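Local coordinates for protein heme-degrading monooxygenase HmoB (Mycobacterium tuberculosis, PDB 6DS7) that degrades heme oxidatively, opening the porphyrin ring to mycobilin and releasing its iron when an electron donor such as ascorbate is available, at residues K4-E9 / A86-F91; P16-R21 / N80-G85; Q39-V44 / F51-W56. The protein carries 1 engineered substitution. All coordinates share one frame; numbering follows the deposited sequence. Where two conformers were deposited one is given.

The three contacts illustrate how one small fold builds a ligand pocket from both a sheet and a helix-loop contact. Interactions 1 and 3 are both antiparallel strand pairs of the same sheet, joined because strands 2-9 and 50-56 are neighbours in it. Interaction 3 is the more deeply buried and wholly apolar in its side-chain contacts, whereas interaction 1 mixes apolar packing with a salt bridge and bridging waters. Interaction 2 lies nearer the surface, between a helix and a loop, and is dominated by charge: an arginine and backbone N-H groups receive a heme propionate. It meets interaction 1 where Thr84 and Gly85 pair with Glu9, and interaction 3 through the Glu19-Arg42 salt bridge. All three border the same heme.

Interaction 1: residues K4-E9 / A86-F91; sequences KINAIE and ASLLEF. With HEM (protoporphyrin IX containing Fe), chain D.
Ile5 packs alongside Leu89 on one face of the antiparallel pair 4-9 / 86-91, with Ile5 CB and Leu89 CB 4.1 Å apart. It stretches onward to the Phe91 ring, Ile5 CD1 meeting Phe91 CE1 at 3.8 Å. The longer branch starts anti to the carbonyl carbon (chi1 -52°) and continues fully extended, which gives CD1 that reach. Beneath this packing the backbones are laced together by two reciprocal pairs of bonds, Ile5 with Leu89 and Ala7 with Ser87; Leu89 N to Ile5 O, at 2.6 Å, is nearly straight.

On the opposite face Asn6 and Leu88 meet the heme, while Lys4 and Glu90 extend to helix 59-67. The Asn6 amide lies roughly parallel to the porphyrin (planes about 24° apart), its ND2 3.3 Å from heme C4A, and Leu88 brings CD1 to 3.6 Å from the heme methyl CMB. Farther along, Lys4 bends at chi2 and sends NZ to Glu90 OE2 at 2.6 Å, using that oxygen's anti lone pair. The ammonium is shared: Asp59 forms a second salt bridge, and a water carries it on to Phe91 O. Another water ties Ala7 O, Glu9 OE2 and Ser87 OG together near the other end.

Strand 2-9 is an inner strand, flanked by 85-98 here and by 50-56 on its other edge; with 85-98 it lines one side of the heme pocket. Glu90 and Phe91 continue the sheet into a strand of the second subunit.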
loop_
_atom_site.group_PDB
_atom_site.type_symbol
_atom_site.label_atom_id
_atom_site.label_comp_id
_atom_site.label_asym_id
_atom_site.label_seq_id
_atom_site.Cartn_x
_atom_site.Cartn_y
_atom_site.Cartn_z
ATOM N N LYS A 4 -1.849 -0.222 7.724
ATOM C CA LYS A 4 -3.298 -0.139 7.771
ATOM C C LYS A 4 -3.743 0.686 6.580
ATOM O O LYS A 4 -3.388 1.870 6.471
ATOM C CB LYS A 4 -3.806 0.504 9.075
ATOM C CG LYS A 4 -3.159 -0.024 10.386
ATOM C CD LYS A 4 -3.816 -1.305 10.824
ATOM C CE LYS A 4 -3.170 -1.845 12.144
ATOM N NZ LYS A 4 -3.386 -3.328 12.266
ATOM N N ILE A 5 -4.519 0.066 5.707
ATOM C CA ILE A 5 -5.067 0.727 4.525
ATOM C C ILE A 5 -6.568 0.948 4.703
ATOM O O ILE A 5 -7.335 -0.016 4.856
ATOM C CB ILE A 5 -4.781 -0.087 3.255
ATOM C CG1 ILE A 5 -3.265 -0.409 3.169
ATOM C CG2 ILE A 5 -5.219 0.702 2.056
ATOM C CD1 ILE A 5 -2.899 -1.236 1.913
ATOM N N ASN A 6 -7.004 2.211 4.642
ATOM C CA ASN A 6 -8.434 2.478 4.539
ATOM C C ASN A 6 -8.756 2.596 3.062
ATOM O O ASN A 6 -8.286 3.524 2.365
ATOM C CB ASN A 6 -8.877 3.723 5.306
ATOM C CG ASN A 6 -10.359 3.647 5.723
ATOM O OD1 ASN A 6 -10.814 2.590 6.107
ATOM N ND2 ASN A 6 -11.093 4.773 5.659
ATOM N N ALA A 7 -9.542 1.662 2.596
ATOM C CA ALA A 7 -9.935 1.588 1.197
ATOM C C ALA A 7 -11.306 2.266 1.072
ATOM O O ALA A 7 -12.324 1.768 1.590
ATOM C CB ALA A 7 -9.952 0.143 0.725
ATOM N N ILE A 8 -11.309 3.424 0.426
ATOM C CA ILE A 8 -12.440 4.361 0.429
ATOM C C ILE A 8 -13.163 4.310 -0.915
ATOM O O ILE A 8 -12.539 4.541 -1.954
ATOM C CB ILE A 8 -11.911 5.784 0.656
ATOM C CG1 ILE A 8 -11.344 5.907 2.012
ATOM C CG2 ILE A 8 -12.978 6.785 0.411
ATOM C CD1 ILE A 8 -12.191 5.185 2.914
ATOM N N GLU A 9 -14.476 4.111 -0.902
ATOM C CA GLU A 9 -15.227 4.136 -2.153
ATOM C C GLU A 9 -15.678 5.561 -2.394
ATOM O O GLU A 9 -16.159 6.216 -1.475
ATOM C CB GLU A 9 -16.433 3.206 -2.123
ATOM C CG GLU A 9 -16.122 1.740 -1.805
ATOM C CD GLU A 9 -17.299 1.038 -1.103
ATOM O OE1 GLU A 9 -18.462 1.187 -1.570
ATOM O OE2 GLU A 9 -17.061 0.329 -0.095
ATOM N N ALA A 86 -16.207 2.360 3.232
ATOM C CA ALA A 86 -14.802 2.289 3.579
ATOM C C ALA A 86 -14.534 0.920 4.157
ATOM O O ALA A 86 -15.374 0.377 4.863
ATOM C CB ALA A 86 -14.394 3.355 4.603
ATOM N N SER A 87 -13.353 0.365 3.856
ATOM C CA SER A 87 -12.950 -0.927 4.411
ATOM C C SER A 87 -11.507 -0.797 4.866
ATOM O O SER A 87 -10.657 -0.341 4.093
ATOM C CB SER A 87 -13.035 -2.093 3.391
ATOM O OG SER A 87 -14.220 -2.081 2.657
ATOM N N LEU A 88 -11.247 -1.197 6.096
ATOM C CA LEU A 88 -9.913 -1.170 6.672
ATOM C C LEU A 88 -9.206 -2.490 6.369
ATOM O O LEU A 88 -9.682 -3.558 6.759
ATOM C CB LEU A 88 -9.986 -0.954 8.176
ATOM C CG LEU A 88 -8.607 -0.824 8.812
ATOM C CD1 LEU A 88 -7.900 0.426 8.355
ATOM C CD2 LEU A 88 -8.695 -0.854 10.340
ATOM N N LEU A 89 -8.068 -2.415 5.695
ATOM C CA LEU A 89 -7.250 -3.574 5.381
ATOM C C LEU A 89 -5.993 -3.524 6.232
ATOM O O LEU A 89 -5.274 -2.520 6.233
ATOM C CB LEU A 89 -6.852 -3.619 3.879
ATOM C CG LEU A 89 -7.905 -3.170 2.891
ATOM C CD1 LEU A 89 -7.416 -3.247 1.425
ATOM C CD2 LEU A 89 -9.190 -4.001 3.031
ATOM N N GLU A 90 -5.781 -4.583 7.004
ATOM C CA GLU A 90 -4.658 -4.612 7.968
ATOM C C GLU A 90 -3.626 -5.656 7.555
ATOM O O GLU A 90 -4.012 -6.779 7.238
ATOM C CB GLU A 90 -5.202 -4.875 9.366
ATOM C CG GLU A 90 -6.333 -3.937 9.710
ATOM C CD GLU A 90 -6.756 -3.983 11.163
ATOM O OE1 GLU A 90 -7.913 -4.333 11.415
ATOM O OE2 GLU A 90 -5.918 -3.672 12.025
ATOM N N PHE A 91 -2.356 -5.269 7.614
ATOM C CA PHE A 91 -1.267 -6.183 7.218
ATOM C C PHE A 91 -0.067 -6.010 8.145
ATOM O O PHE A 91 0.028 -5.015 8.874
ATOM C CB PHE A 91 -0.745 -5.796 5.834
ATOM C CG PHE A 91 -1.750 -5.802 4.715
ATOM C CD1 PHE A 91 -2.542 -4.698 4.468
ATOM C CD2 PHE A 91 -1.871 -6.898 3.880
ATOM C CE1 PHE A 91 -3.446 -4.696 3.419
ATOM C CE2 PHE A 91 -2.786 -6.901 2.840
ATOM C CZ PHE A 91 -3.567 -5.796 2.608
HETATM C CHA HEM D . -13.005 9.466 6.488
HETATM C CHB HEM D . -11.389 5.662 8.899
HETATM C CHC HEM D . -6.787 7.084 8.216
HETATM C CHD HEM D . -8.553 11.360 6.872
HETATM C C1A HEM D . -12.975 8.249 7.142
HETATM C C2A HEM D . -14.116 7.380 7.390
HETATM C C3A HEM D . -13.668 6.332 8.045
HETATM C C4A HEM D . -12.230 6.511 8.244
HETATM C CMA HEM D . -14.485 5.121 8.546
HETATM C CAA HEM D . -15.581 7.631 6.924
HETATM C CBA HEM D . -15.572 7.394 5.402
HETATM C CGA HEM D . -16.999 7.148 4.930
HETATM O O1A HEM D . -17.914 7.941 5.337
HETATM O O2A HEM D . -17.232 6.164 4.147
HETATM C C1B HEM D . -10.009 5.676 8.827
HETATM C C2B HEM D . -9.195 4.586 9.181
HETATM C C3B HEM D . -7.915 4.938 9.000
HETATM C C4B HEM D . -7.887 6.300 8.530
HETATM C CMB HEM D . -9.778 3.241 9.674
HETATM C CAB HEM D . -6.692 4.048 9.259
HETATM C CBB HEM D . -5.798 3.980 8.278
HETATM C C1C HEM D . -6.842 8.420 7.907
HETATM C C2C HEM D . -5.735 9.352 7.865
HETATM C C3C HEM D . -6.259 10.522 7.463
HETATM C C4C HEM D . -7.674 10.371 7.266
HETATM C CMC HEM D . -4.243 9.022 8.166
HETATM C CAC HEM D . -5.575 11.895 7.259
HETATM C CBC HEM D . -4.550 12.328 8.005
HETATM C C1D HEM D . -9.861 11.133 6.563
HETATM C C2D HEM D . -10.699 12.104 5.885
HETATM C C3D HEM D . -11.910 11.614 5.784
HETATM C C4D HEM D . -11.904 10.305 6.404
HETATM C CMD HEM D . -10.193 13.484 5.432
HETATM C CAD HEM D . -13.134 12.306 5.137
HETATM C CBD HEM D . -13.495 11.523 3.877
HETATM C CGD HEM D . -14.752 12.119 3.250
HETATM O O1D HEM D . -15.384 11.448 2.411
HETATM O O2D HEM D . -15.165 13.259 3.586
HETATM N NA HEM D . -11.830 7.681 7.659
HETATM N NB HEM D . -9.192 6.695 8.408
HETATM N NC HEM D . -8.012 9.096 7.534
HETATM N ND HEM D . -10.627 10.033 6.852
HETATM FE FE HEM D . -9.794 8.308 7.343
HETATM O O HOH W 1 -1.770 -5.142 11.119
HETATM O O HOH W 2 -14.049 -0.300 0.672
#

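Interaction 2: residues P16-R21 / N80-G85; sequences PELEKR and NPVATG. With HEM (protoporphyrin IX containing Fe), chain D.
Arg21 NH1 makes the one direct hydrogen bond between helix segment 16-21 and loop segment 80-85, a nearly straight bond to Asn80 O at 2.7 Å. The acceptor lies close to the guanidinium plane. The same atom also donates to propionate oxygen O2D of the heme at 2.6 Å, so a single guanidinium nitrogen ties helix, loop and ligand together. The loop adds its own backbone N-H groups: Ala83 N reaches heme O1D at 2.8 Å in an almost linear bond, and Val82 N meets the same oxygen at 2.7 Å in a more bent one and reaches O2D weakly.

Ionic contacts within the helix steady the arginine. Glu17 OE1 accepts from Arg21 NE at 2.8 Å through its anti lone pair and also from Lys20 NZ, a salt-bridge network likely to limit rotation of the guanidinium.

Van der Waals packing centres on Val82, whose CG1 sits over one guanidinium face of Arg21, offset toward its rim, and meets Leu18 CD1 at 3.9 Å.

A second bound heme also touches Arg21 and Asn80. A cationic side chain on one wall and successive peptide N-H groups on the other make a propionate-binding site, the polar rim of this enzyme's heme pocket, in a dimeric alpha-beta barrel fold.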
loop_
_atom_site.group_PDB
_atom_site.type_symbol
_atom_site.label_atom_id
_atom_site.label_comp_id
_atom_site.label_asym_id
_atom_site.label_seq_id
_atom_site.Cartn_x
_atom_site.Cartn_y
_atom_site.Cartn_z
ATOM N N PRO A 16 -11.849 14.711 -6.821
ATOM C CA PRO A 16 -11.207 15.969 -6.406
ATOM C C PRO A 16 -11.725 16.464 -5.069
ATOM O O PRO A 16 -10.954 17.009 -4.279
ATOM C CB PRO A 16 -11.554 16.931 -7.534
ATOM C CG PRO A 16 -11.646 15.989 -8.742
ATOM C CD PRO A 16 -12.396 14.808 -8.193
ATOM N N GLU A 17 -13.007 16.284 -4.780
ATOM C CA GLU A 17 -13.502 16.730 -3.477
ATOM C C GLU A 17 -12.850 15.934 -2.357
ATOM O O GLU A 17 -12.431 16.504 -1.334
ATOM C CB GLU A 17 -15.016 16.589 -3.407
ATOM C CG GLU A 17 -15.555 16.814 -1.994
ATOM C CD GLU A 17 -15.378 18.253 -1.529
ATOM O OE1 GLU A 17 -15.377 18.486 -0.297
ATOM O OE2 GLU A 17 -15.273 19.156 -2.397
ATOM N N LEU A 18 -12.781 14.603 -2.530
ATOM C CA LEU A 18 -12.157 13.758 -1.512
ATOM C C LEU A 18 -10.697 14.129 -1.315
ATOM O O LEU A 18 -10.244 14.328 -0.179
ATOM C CB LEU A 18 -12.293 12.280 -1.877
ATOM C CG LEU A 18 -11.656 11.495 -0.701
ATOM C CD1 LEU A 18 -12.590 11.104 0.467
ATOM C CD2 LEU A 18 -10.834 10.359 -1.195
ATOM N N GLU A 19 -9.958 14.310 -2.422
ATOM C CA GLU A 19 -8.553 14.694 -2.324
ATOM C C GLU A 19 -8.386 16.020 -1.614
ATOM O O GLU A 19 -7.473 16.175 -0.813
ATOM C CB GLU A 19 -7.911 14.747 -3.726
ATOM C CG GLU A 19 -7.806 13.325 -4.328
ATOM C CD GLU A 19 -7.193 13.294 -5.720
ATOM O OE1 GLU A 19 -6.409 14.209 -6.051
ATOM O OE2 GLU A 19 -7.502 12.347 -6.462
ATOM N N LYS A 20 -9.244 16.995 -1.900
ATOM C CA LYS A 20 -9.164 18.282 -1.207
ATOM C C LYS A 20 -9.314 18.125 0.319
ATOM O O LYS A 20 -8.662 18.841 1.087
ATOM C CB LYS A 20 -10.241 19.240 -1.745
ATOM C CG LYS A 20 -10.311 20.557 -0.948
ATOM C CD LYS A 20 -11.732 21.167 -0.774
ATOM C CE LYS A 20 -12.746 20.159 -0.310
ATOM N NZ LYS A 20 -13.695 20.698 0.666
ATOM N N ARG A 21 -10.184 17.223 0.774
ATOM C CA ARG A 21 -10.363 17.003 2.217
ATOM C C ARG A 21 -9.108 16.468 2.879
ATOM O O ARG A 21 -8.947 16.599 4.100
ATOM C CB ARG A 21 -11.566 16.084 2.470
ATOM C CG ARG A 21 -12.880 16.782 2.138
ATOM C CD ARG A 21 -14.105 15.847 2.182
ATOM N NE ARG A 21 -15.319 16.552 1.760
ATOM C CZ ARG A 21 -16.539 16.301 2.221
ATOM N NH1 ARG A 21 -16.732 15.340 3.126
ATOM N NH2 ARG A 21 -17.562 17.013 1.781
ATOM N N ASN A 80 -20.036 15.091 7.366
ATOM C CA ASN A 80 -20.665 14.686 6.106
ATOM C C ASN A 80 -19.655 14.163 5.075
ATOM O O ASN A 80 -19.094 14.936 4.291
ATOM C CB ASN A 80 -21.447 15.865 5.526
ATOM C CG ASN A 80 -22.401 15.445 4.421
ATOM O OD1 ASN A 80 -22.725 14.264 4.265
ATOM N ND2 ASN A 80 -22.857 16.417 3.643
ATOM N N PRO A 81 -19.432 12.864 5.023
ATOM C CA PRO A 81 -18.412 12.316 4.114
ATOM C C PRO A 81 -18.838 12.359 2.652
ATOM O O PRO A 81 -20.019 12.314 2.319
ATOM C CB PRO A 81 -18.255 10.868 4.589
ATOM C CG PRO A 81 -19.554 10.536 5.278
ATOM C CD PRO A 81 -20.310 11.821 5.588
ATOM N N VAL A 82 -17.855 12.452 1.766
ATOM C CA VAL A 82 -18.187 12.280 0.356
ATOM C C VAL A 82 -17.997 10.814 -0.041
ATOM O O VAL A 82 -18.665 10.324 -0.954
ATOM C CB VAL A 82 -17.352 13.263 -0.483
ATOM C CG1 VAL A 82 -15.892 13.062 -0.227
ATOM C CG2 VAL A 82 -17.669 13.156 -1.970
ATOM N N ALA A 83 -17.142 10.085 0.662
ATOM C CA ALA A 83 -17.015 8.654 0.450
ATOM C C ALA A 83 -18.331 7.949 0.753
ATOM O O ALA A 83 -19.045 8.307 1.693
ATOM C CB ALA A 83 -15.937 8.077 1.362
ATOM N N THR A 84 -18.597 6.888 -0.002
ATOM C CA THR A 84 -19.817 6.089 0.110
ATOM C C THR A 84 -19.586 4.741 0.787
ATOM O O THR A 84 -20.498 3.902 0.830
ATOM C CB THR A 84 -20.421 5.856 -1.272
ATOM O OG1 THR A 84 -19.436 5.222 -2.111
ATOM C CG2 THR A 84 -20.824 7.201 -1.893
ATOM N N GLY A 85 -18.394 4.507 1.305
ATOM C CA GLY A 85 -18.092 3.263 1.990
ATOM C C GLY A 85 -16.607 3.194 2.283
ATOM O O GLY A 85 -15.808 3.868 1.619
HETATM C CHA HEM D . -13.005 9.466 6.488
HETATM C CHB HEM D . -11.389 5.662 8.899
HETATM C CHC HEM D . -6.787 7.084 8.216
HETATM C CHD HEM D . -8.553 11.360 6.872
HETATM C C1A HEM D . -12.975 8.249 7.142
HETATM C C2A HEM D . -14.116 7.380 7.390
HETATM C C3A HEM D . -13.668 6.332 8.045
HETATM C C4A HEM D . -12.230 6.511 8.244
HETATM C CMA HEM D . -14.485 5.121 8.546
HETATM C CAA HEM D . -15.581 7.631 6.924
HETATM C CBA HEM D . -15.572 7.394 5.402
HETATM C CGA HEM D . -16.999 7.148 4.930
HETATM O O1A HEM D . -17.914 7.941 5.337
HETATM O O2A HEM D . -17.232 6.164 4.147
HETATM C C1B HEM D . -10.009 5.676 8.827
HETATM C C2B HEM D . -9.195 4.586 9.181
HETATM C C3B HEM D . -7.915 4.938 9.000
HETATM C C4B HEM D . -7.887 6.300 8.530
HETATM C CMB HEM D . -9.778 3.241 9.674
HETATM C CAB HEM D . -6.692 4.048 9.259
HETATM C CBB HEM D . -5.798 3.980 8.278
HETATM C C1C HEM D . -6.842 8.420 7.907
HETATM C C2C HEM D . -5.735 9.352 7.865
HETATM C C3C HEM D . -6.259 10.522 7.463
HETATM C C4C HEM D . -7.674 10.371 7.266
HETATM C CMC HEM D . -4.243 9.022 8.166
HETATM C CAC HEM D . -5.575 11.895 7.259
HETATM C CBC HEM D . -4.550 12.328 8.005
HETATM C C1D HEM D . -9.861 11.133 6.563
HETATM C C2D HEM D . -10.699 12.104 5.885
HETATM C C3D HEM D . -11.910 11.614 5.784
HETATM C C4D HEM D . -11.904 10.305 6.404
HETATM C CMD HEM D . -10.193 13.484 5.432
HETATM C CAD HEM D . -13.134 12.306 5.137
HETATM C CBD HEM D . -13.495 11.523 3.877
HETATM C CGD HEM D . -14.752 12.119 3.250
HETATM O O1D HEM D . -15.384 11.448 2.411
HETATM O O2D HEM D . -15.165 13.259 3.586
HETATM N NA HEM D . -11.830 7.681 7.659
HETATM N NB HEM D . -9.192 6.695 8.408
HETATM N NC HEM D . -8.012 9.096 7.534
HETATM N ND HEM D . -10.627 10.033 6.852
HETATM FE FE HEM D . -9.794 8.308 7.343
#

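Interaction 3: residues Q39-V44 / F51-W56; sequences QLLRPV and FVVTHW. With HEM (protoporphyrin IX containing Fe), chain D.
Leu41 N donates to Phe51 O at 2.8 Å, the shortest of four backbone bonds that join strand segments 39-44 and 51-56. The return bond from Phe51 N to Leu41 O is longer, 3.1 Å. Two residues away, Gln39 and Val53 exchange a second reciprocal pair, so Leu40 and Val52 sit between them as a non-hydrogen-bonded pair.

Side chains sort by face. Leu41 points its CD1 at Val53 CG2, 3.6 Å away; CG lies anti to the carbonyl carbon (chi1 -59°) and the outer torsion is extended, directing that methyl across to the valine. On the other face Leu40 CD1 rests on Val52 CG2 at 3.8 Å, and Val52 offers its second methyl, CG1, to the heme at C1C (4.0 Å). Thr54 borders the heme too, its OG1 lying 3.6 Å from CBB; that hydroxyl accepts from Trp56 NE1 and bonds with Lys4 O.

The two strands form a beta hairpin whose Val52 and Thr54 face turns to the heme. Strand 50-56 has 2-9 along its other edge, helix 15-22 reaches Arg42 through Glu19, and residues 39 to 43 pair with a strand of the second subunit, whose Asp96 holds the Gln39 amide; this sheet running across the interface is consistent with a dimeric alpha-beta barrel.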
loop_
_atom_site.group_PDB
_atom_site.type_symbol
_atom_site.label_atom_id
_atom_site.label_comp_id
_atom_site.label_asym_id
_atom_site.label_seq_id
_atom_site.Cartn_x
_atom_site.Cartn_y
_atom_site.Cartn_z
ATOM N N GLN A 39 0.323 7.658 2.788
ATOM C CA GLN A 39 0.102 8.125 1.421
ATOM C C GLN A 39 -1.367 8.013 1.050
ATOM O O GLN A 39 -2.022 7.002 1.339
ATOM C CB GLN A 39 0.934 7.323 0.427
ATOM C CG GLN A 39 2.445 7.515 0.569
ATOM C CD GLN A 39 3.267 6.983 -0.647
ATOM O OE1 GLN A 39 3.044 5.880 -1.150
ATOM N NE2 GLN A 39 4.239 7.764 -1.072
ATOM N N LEU A 40 -1.886 9.056 0.409
ATOM C CA LEU A 40 -3.203 8.979 -0.201
ATOM C C LEU A 40 -2.980 8.542 -1.643
ATOM O O LEU A 40 -2.211 9.186 -2.351
ATOM C CB LEU A 40 -3.894 10.348 -0.131
ATOM C CG LEU A 40 -5.233 10.424 -0.880
ATOM C CD1 LEU A 40 -6.256 9.462 -0.269
ATOM C CD2 LEU A 40 -5.757 11.850 -0.926
ATOM N N LEU A 41 -3.580 7.417 -2.051
ATOM C CA LEU A 41 -3.340 6.840 -3.368
ATOM C C LEU A 41 -4.612 6.934 -4.184
ATOM O O LEU A 41 -5.654 6.368 -3.796
ATOM C CB LEU A 41 -2.869 5.375 -3.289
ATOM C CG LEU A 41 -1.572 5.117 -2.487
ATOM C CD1 LEU A 41 -1.202 3.610 -2.559
ATOM C CD2 LEU A 41 -0.403 5.937 -2.952
ATOM N N ARG A 42 -4.497 7.629 -5.376
ATOM C CA ARG A 42 -5.593 7.820 -6.306
ATOM C C ARG A 42 -5.627 6.654 -7.259
ATOM O O ARG A 42 -4.612 6.369 -7.889
ATOM C CB ARG A 42 -5.415 9.093 -7.104
ATOM C CG ARG A 42 -6.494 9.275 -8.167
ATOM C CD ARG A 42 -6.022 10.286 -9.175
ATOM N NE ARG A 42 -5.814 11.592 -8.542
ATOM C CZ ARG A 42 -4.885 12.454 -8.915
ATOM N NH1 ARG A 42 -4.050 12.149 -9.922
ATOM N NH2 ARG A 42 -4.783 13.616 -8.291
ATOM N N PRO A 43 -6.740 5.959 -7.396
ATOM C CA PRO A 43 -6.725 4.769 -8.237
ATOM C C PRO A 43 -6.692 5.156 -9.697
ATOM O O PRO A 43 -7.192 6.198 -10.105
ATOM C CB PRO A 43 -8.002 4.032 -7.840
ATOM C CG PRO A 43 -8.928 5.124 -7.432
ATOM C CD PRO A 43 -8.075 6.216 -6.840
ATOM N N VAL A 44 -5.965 4.355 -10.471
ATOM C CA VAL A 44 -5.746 4.615 -11.880
ATOM C C VAL A 44 -6.204 3.439 -12.717
ATOM O O VAL A 44 -6.880 3.618 -13.740
ATOM C CB VAL A 44 -4.236 4.928 -12.110
ATOM C CG1 VAL A 44 -3.773 4.626 -13.521
ATOM C CG2 VAL A 44 -3.931 6.384 -11.728
ATOM N N PHE A 51 -6.907 4.365 -1.780
ATOM C CA PHE A 51 -6.224 3.712 -0.661
ATOM C C PHE A 51 -5.528 4.757 0.188
ATOM O O PHE A 51 -4.621 5.441 -0.294
ATOM C CB PHE A 51 -5.161 2.718 -1.160
ATOM C CG PHE A 51 -5.704 1.360 -1.564
ATOM C CD1 PHE A 51 -7.054 1.153 -1.750
ATOM C CD2 PHE A 51 -4.834 0.288 -1.768
ATOM C CE1 PHE A 51 -7.552 -0.092 -2.142
ATOM C CE2 PHE A 51 -5.306 -0.928 -2.145
ATOM C CZ PHE A 51 -6.655 -1.139 -2.362
ATOM N N VAL A 52 -5.888 4.828 1.460
ATOM C CA VAL A 52 -5.171 5.621 2.453
ATOM C C VAL A 52 -4.248 4.651 3.189
ATOM O O VAL A 52 -4.687 3.836 4.016
ATOM C CB VAL A 52 -6.134 6.335 3.411
ATOM C CG1 VAL A 52 -5.336 7.251 4.366
ATOM C CG2 VAL A 52 -7.171 7.143 2.604
ATOM N N VAL A 53 -2.966 4.679 2.842
ATOM C CA VAL A 53 -2.010 3.679 3.284
ATOM C C VAL A 53 -1.193 4.274 4.419
ATOM O O VAL A 53 -0.440 5.226 4.206
ATOM C CB VAL A 53 -1.089 3.246 2.144
ATOM C CG1 VAL A 53 -0.243 2.069 2.616
ATOM C CG2 VAL A 53 -1.963 2.896 0.838
ATOM N N THR A 54 -1.344 3.724 5.625
ATOM C CA THR A 54 -0.590 4.199 6.770
ATOM C C THR A 54 0.326 3.088 7.290
ATOM O O THR A 54 -0.018 1.900 7.287
ATOM C CB THR A 54 -1.518 4.685 7.900
ATOM O OG1 THR A 54 -2.215 3.567 8.482
ATOM C CG2 THR A 54 -2.560 5.676 7.303
ATOM N N HIS A 55 1.484 3.527 7.769
ATOM C CA HIS A 55 2.549 2.660 8.236
ATOM C C HIS A 55 2.791 2.958 9.701
ATOM O O HIS A 55 2.864 4.132 10.091
ATOM C CB HIS A 55 3.803 2.935 7.440
ATOM C CG HIS A 55 3.653 2.716 5.974
ATOM N ND1 HIS A 55 4.333 1.715 5.311
ATOM C CD2 HIS A 55 2.936 3.380 5.033
ATOM C CE1 HIS A 55 4.049 1.773 4.022
ATOM N NE2 HIS A 55 3.215 2.778 3.824
ATOM N N TRP A 56 2.865 1.905 10.535
ATOM C CA TRP A 56 3.053 2.084 11.977
ATOM C C TRP A 56 4.078 1.098 12.514
ATOM O O TRP A 56 4.194 -0.017 12.007
ATOM C CB TRP A 56 1.730 1.902 12.771
ATOM C CG TRP A 56 0.622 2.802 12.296
ATOM C CD1 TRP A 56 -0.217 2.578 11.250
ATOM C CD2 TRP A 56 0.223 4.082 12.862
ATOM N NE1 TRP A 56 -1.110 3.623 11.115
ATOM C CE2 TRP A 56 -0.854 4.567 12.076
ATOM C CE3 TRP A 56 0.682 4.864 13.930
ATOM C CZ2 TRP A 56 -1.488 5.773 12.345
ATOM C CZ3 TRP A 56 0.030 6.090 14.196
ATOM C CH2 TRP A 56 -1.016 6.540 13.383
HETATM C CHA HEM D . -13.005 9.466 6.488
HETATM C CHB HEM D . -11.389 5.662 8.899
HETATM C CHC HEM D . -6.787 7.084 8.216
HETATM C CHD HEM D . -8.553 11.360 6.872
HETATM C C1A HEM D . -12.975 8.249 7.142
HETATM C C2A HEM D . -14.116 7.380 7.390
HETATM C C3A HEM D . -13.668 6.332 8.045
HETATM C C4A HEM D . -12.230 6.511 8.244
HETATM C CMA HEM D . -14.485 5.121 8.546
HETATM C CAA HEM D . -15.581 7.631 6.924
HETATM C CBA HEM D . -15.572 7.394 5.402
HETATM C CGA HEM D . -16.999 7.148 4.930
HETATM O O1A HEM D . -17.914 7.941 5.337
HETATM O O2A HEM D . -17.232 6.164 4.147
HETATM C C1B HEM D . -10.009 5.676 8.827
HETATM C C2B HEM D . -9.195 4.586 9.181
HETATM C C3B HEM D . -7.915 4.938 9.000
HETATM C C4B HEM D . -7.887 6.300 8.530
HETATM C CMB HEM D . -9.778 3.241 9.674
HETATM C CAB HEM D . -6.692 4.048 9.259
HETATM C CBB HEM D . -5.798 3.980 8.278
HETATM C C1C HEM D . -6.842 8.420 7.907
HETATM C C2C HEM D . -5.735 9.352 7.865
HETATM C C3C HEM D . -6.259 10.522 7.463
HETATM C C4C HEM D . -7.674 10.371 7.266
HETATM C CMC HEM D . -4.243 9.022 8.166
HETATM C CAC HEM D . -5.575 11.895 7.259
HETATM C CBC HEM D . -4.550 12.328 8.005
HETATM C C1D HEM D . -9.861 11.133 6.563
HETATM C C2D HEM D . -10.699 12.104 5.885
HETATM C C3D HEM D . -11.910 11.614 5.784
HETATM C C4D HEM D . -11.904 10.305 6.404
HETATM C CMD HEM D . -10.193 13.484 5.432
HETATM C CAD HEM D . -13.134 12.306 5.137
HETATM C CBD HEM D . -13.495 11.523 3.877
HETATM C CGD HEM D . -14.752 12.119 3.250
HETATM O O1D HEM D . -15.384 11.448 2.411
HETATM O O2D HEM D . -15.165 13.259 3.586
HETATM N NA HEM D . -11.830 7.681 7.659
HETATM N NB HEM D . -9.192 6.695 8.408
HETATM N NC HEM D . -8.012 9.096 7.534
HETATM N ND HEM D . -10.627 10.033 6.852
HETATM FE FE HEM D . -9.794 8.308 7.343
#